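Local coordinates for protein aromatic amino acid aminotransferase I (Candida albicans WO-1, PDB 6HNU) that probably transfers the amino group of aromatic L-amino acids to 2-oxoglutarate, using pyridoxal 5'-phosphate as cofactor, at residues Ile243-Pro248 with Val292-Ser297. Numbering follows the deposited sequence.
With PLP (pyridoxal-5'-phosphate), chain I.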
loop_
_atom_site.group_PDB
_atom_site.type_symbol
_atom_site.label_atom_id
_atom_site.label_comp_id
_atom_site.label_asym_id
_atom_site.label_seq_id
_atom_site.Cartn_x
_atom_site.Cartn_y
_atom_site.Cartn_z
ATOM N N ILE B 243 1.821 -2.947 -23.244
ATOM C CA ILE B 243 0.372 -3.097 -22.976
ATOM C C ILE B 243 0.248 -3.396 -21.495
ATOM O O ILE B 243 0.900 -4.354 -21.023
ATOM C CB ILE B 243 -0.285 -4.185 -23.850
ATOM C CG1 ILE B 243 -0.314 -3.812 -25.331
ATOM C CG2 ILE B 243 -1.671 -4.534 -23.325
ATOM C CD1 ILE B 243 -0.656 -4.973 -26.238
ATOM N N ILE B 244 -0.566 -2.601 -20.813
ATOM C CA ILE B 244 -0.848 -2.823 -19.389
ATOM C C ILE B 244 -2.265 -3.363 -19.364
ATOM O O ILE B 244 -3.191 -2.596 -19.666
ATOM C CB ILE B 244 -0.684 -1.526 -18.564
ATOM C CG1 ILE B 244 0.616 -0.763 -18.833
ATOM C CG2 ILE B 244 -0.918 -1.813 -17.092
ATOM C CD1 ILE B 244 1.929 -1.532 -18.613
ATOM N N GLU B 245 -2.397 -4.622 -18.981
ATOM C CA GLU B 245 -3.691 -5.324 -18.953
ATOM C C GLU B 245 -4.059 -5.383 -17.468
ATOM O O GLU B 245 -3.479 -6.148 -16.678
ATOM C CB GLU B 245 -3.754 -6.641 -19.761
ATOM C CG GLU B 245 -2.925 -7.823 -19.258
ATOM C CD GLU B 245 -3.089 -9.127 -20.031
ATOM O OE1 GLU B 245 -4.074 -9.246 -20.814
ATOM O OE2 GLU B 245 -2.296 -10.107 -19.750
ATOM N N ASP B 246 -5.016 -4.547 -17.121
ATOM C CA ASP B 246 -5.557 -4.438 -15.764
ATOM C C ASP B 246 -6.753 -5.372 -15.712
ATOM O O ASP B 246 -7.818 -5.039 -16.242
ATOM C CB ASP B 246 -5.849 -2.984 -15.430
ATOM C CG ASP B 246 -6.466 -2.766 -14.084
ATOM O OD1 ASP B 246 -6.529 -3.751 -13.259
ATOM O OD2 ASP B 246 -6.887 -1.603 -13.859
ATOM N N GLU B 247 -6.567 -6.527 -15.096
ATOM C CA GLU B 247 -7.436 -7.686 -15.374
ATOM C C GLU B 247 -8.007 -8.244 -14.080
ATOM O O GLU B 247 -8.001 -9.459 -13.881
ATOM C CB GLU B 247 -6.587 -8.662 -16.180
ATOM C CG GLU B 247 -6.543 -8.297 -17.642
ATOM C CD GLU B 247 -7.893 -8.589 -18.292
ATOM O OE1 GLU B 247 -8.018 -9.675 -18.898
ATOM O OE2 GLU B 247 -8.810 -7.721 -18.219
ATOM N N PRO B 248 -8.669 -7.426 -13.242
ATOM C CA PRO B 248 -9.296 -7.961 -12.024
ATOM C C PRO B 248 -10.522 -8.847 -12.329
ATOM O O PRO B 248 -10.905 -9.663 -11.490
ATOM C CB PRO B 248 -9.674 -6.709 -11.251
ATOM C CG PRO B 248 -9.957 -5.692 -12.363
ATOM C CD PRO B 248 -8.985 -6.007 -13.477
ATOM N N VAL B 292 4.285 -6.907 -22.351
ATOM C CA VAL B 292 2.996 -6.885 -21.591
ATOM C C VAL B 292 3.314 -6.866 -20.091
ATOM O O VAL B 292 4.151 -7.679 -19.647
ATOM C CB VAL B 292 2.042 -8.025 -21.973
ATOM C CG1 VAL B 292 0.732 -7.955 -21.207
ATOM C CG2 VAL B 292 1.746 -8.019 -23.448
ATOM N N VAL B 293 2.603 -6.016 -19.347
ATOM C CA VAL B 293 2.535 -6.096 -17.870
ATOM C C VAL B 293 1.086 -6.367 -17.512
ATOM O O VAL B 293 0.210 -5.603 -17.953
ATOM C CB VAL B 293 3.129 -4.862 -17.186
ATOM C CG1 VAL B 293 3.163 -5.018 -15.676
ATOM C CG2 VAL B 293 4.528 -4.577 -17.694
ATOM N N ARG B 294 0.869 -7.426 -16.758
ATOM C CA ARG B 294 -0.481 -7.817 -16.276
ATOM C C ARG B 294 -0.635 -7.451 -14.796
ATOM O O ARG B 294 0.257 -7.764 -13.972
ATOM C CB ARG B 294 -0.724 -9.305 -16.525
ATOM C CG ARG B 294 -2.053 -9.823 -15.992
ATOM C CD ARG B 294 -2.187 -11.317 -16.197
ATOM N NE ARG B 294 -3.528 -11.803 -15.957
ATOM C CZ ARG B 294 -4.496 -11.901 -16.862
ATOM N NH1 ARG B 294 -4.305 -11.470 -18.079
ATOM N NH2 ARG B 294 -5.687 -12.349 -16.517
ATOM N N LEU B 295 -1.746 -6.805 -14.457
ATOM C CA LEU B 295 -2.129 -6.480 -13.059
ATOM C C LEU B 295 -3.191 -7.494 -12.647
ATOM O O LEU B 295 -4.337 -7.458 -13.152
ATOM C CB LEU B 295 -2.608 -5.030 -12.940
ATOM C CG LEU B 295 -1.815 -4.008 -13.754
ATOM C CD1 LEU B 295 -2.390 -2.622 -13.546
ATOM C CD2 LEU B 295 -0.332 -4.029 -13.424
ATOM N N ASP B 296 -2.813 -8.430 -11.788
ATOM C CA ASP B 296 -3.739 -9.472 -11.274
ATOM C C ASP B 296 -4.139 -9.209 -9.837
ATOM O O ASP B 296 -3.303 -8.733 -9.039
ATOM C CB ASP B 296 -3.074 -10.860 -11.322
ATOM C CG ASP B 296 -3.197 -11.559 -12.656
ATOM O OD1 ASP B 296 -4.335 -11.660 -13.140
ATOM O OD2 ASP B 296 -2.163 -12.091 -13.158
ATOM N N SER B 297 -5.390 -9.513 -9.475
ATOM C CA SER B 297 -5.900 -9.211 -8.129
ATOM C C SER B 297 -6.777 -10.357 -7.620
ATOM O O SER B 297 -7.502 -10.954 -8.421
ATOM C CB SER B 297 -6.716 -7.960 -8.156
ATOM O OG SER B 297 -7.120 -7.620 -6.851
HETATM N N1 PLP I . -8.868 -1.909 -11.956
HETATM C C2 PLP I . -10.090 -1.835 -12.489
HETATM C C2A PLP I . -10.218 -1.573 -13.948
HETATM C C3 PLP I . -11.233 -1.992 -11.708
HETATM O O3 PLP I . -12.453 -1.835 -12.306
HETATM C C4 PLP I . -11.085 -2.214 -10.324
HETATM C C4A PLP I . -12.270 -2.350 -9.479
HETATM C C5 PLP I . -9.795 -2.328 -9.787
HETATM C C6 PLP I . -8.731 -2.142 -10.632
HETATM C C5A PLP I . -9.563 -2.492 -8.305
HETATM O O4P PLP I . -8.582 -3.533 -8.046
HETATM P P PLP I . -8.021 -3.866 -6.642
HETATM O O1P PLP I . -7.194 -5.093 -6.952
HETATM O O2P PLP I . -9.246 -4.131 -5.723
HETATM O O3P PLP I . -7.204 -2.665 -6.171
HETATM O O HOH W 1 -6.129 -10.936 -20.283
HETATM O O HOH W 2 -6.568 -10.927 -11.806
HETATM O O HOH W 3 -9.987 -9.777 -8.787
#
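E245 and R294, bridge partners whose side chains cross obliquely on one face of the sheet, show how neighbouring parallel strands can bury a charge network. R294 NH1 makes a salt bridge to E245 OE2 (2.9 Å); the hydrogen bond within it is weak, and the carboxylate plane stands 86° to the guanidinium. E247 CB lies 3.8 Å from R294 NH2, over one guanidinium face, while R294 NE makes a second salt bridge, to D296 OD1 (2.9 Å), from the syn side but out of the carboxylate plane. One water joins E245 OE1, R294 NH1 and E247 OE1, the last also hydrogen-bonded to T215 OG1. On the opposite face, I244 CD1 packs against V293 CB (3.8 Å) and I244 CG2 against L295 CD1.

Four backbone bonds join these strands in the central mixed sheet of the large, PLP-binding domain, as in fold-type I aminotransferases. Their C-terminal ends meet the cofactor: D246 OD2 lies 2.8 Å from PLP N1, which would favour a protonated ring, and S297 OG donates a hydrogen bond to phosphate O1P. Further out, Y211 OH holds D246 OD2, backbone N atoms of F283 and I284 grip the E245 carboxylate, and Y250 makes a cation-pi contact with R294.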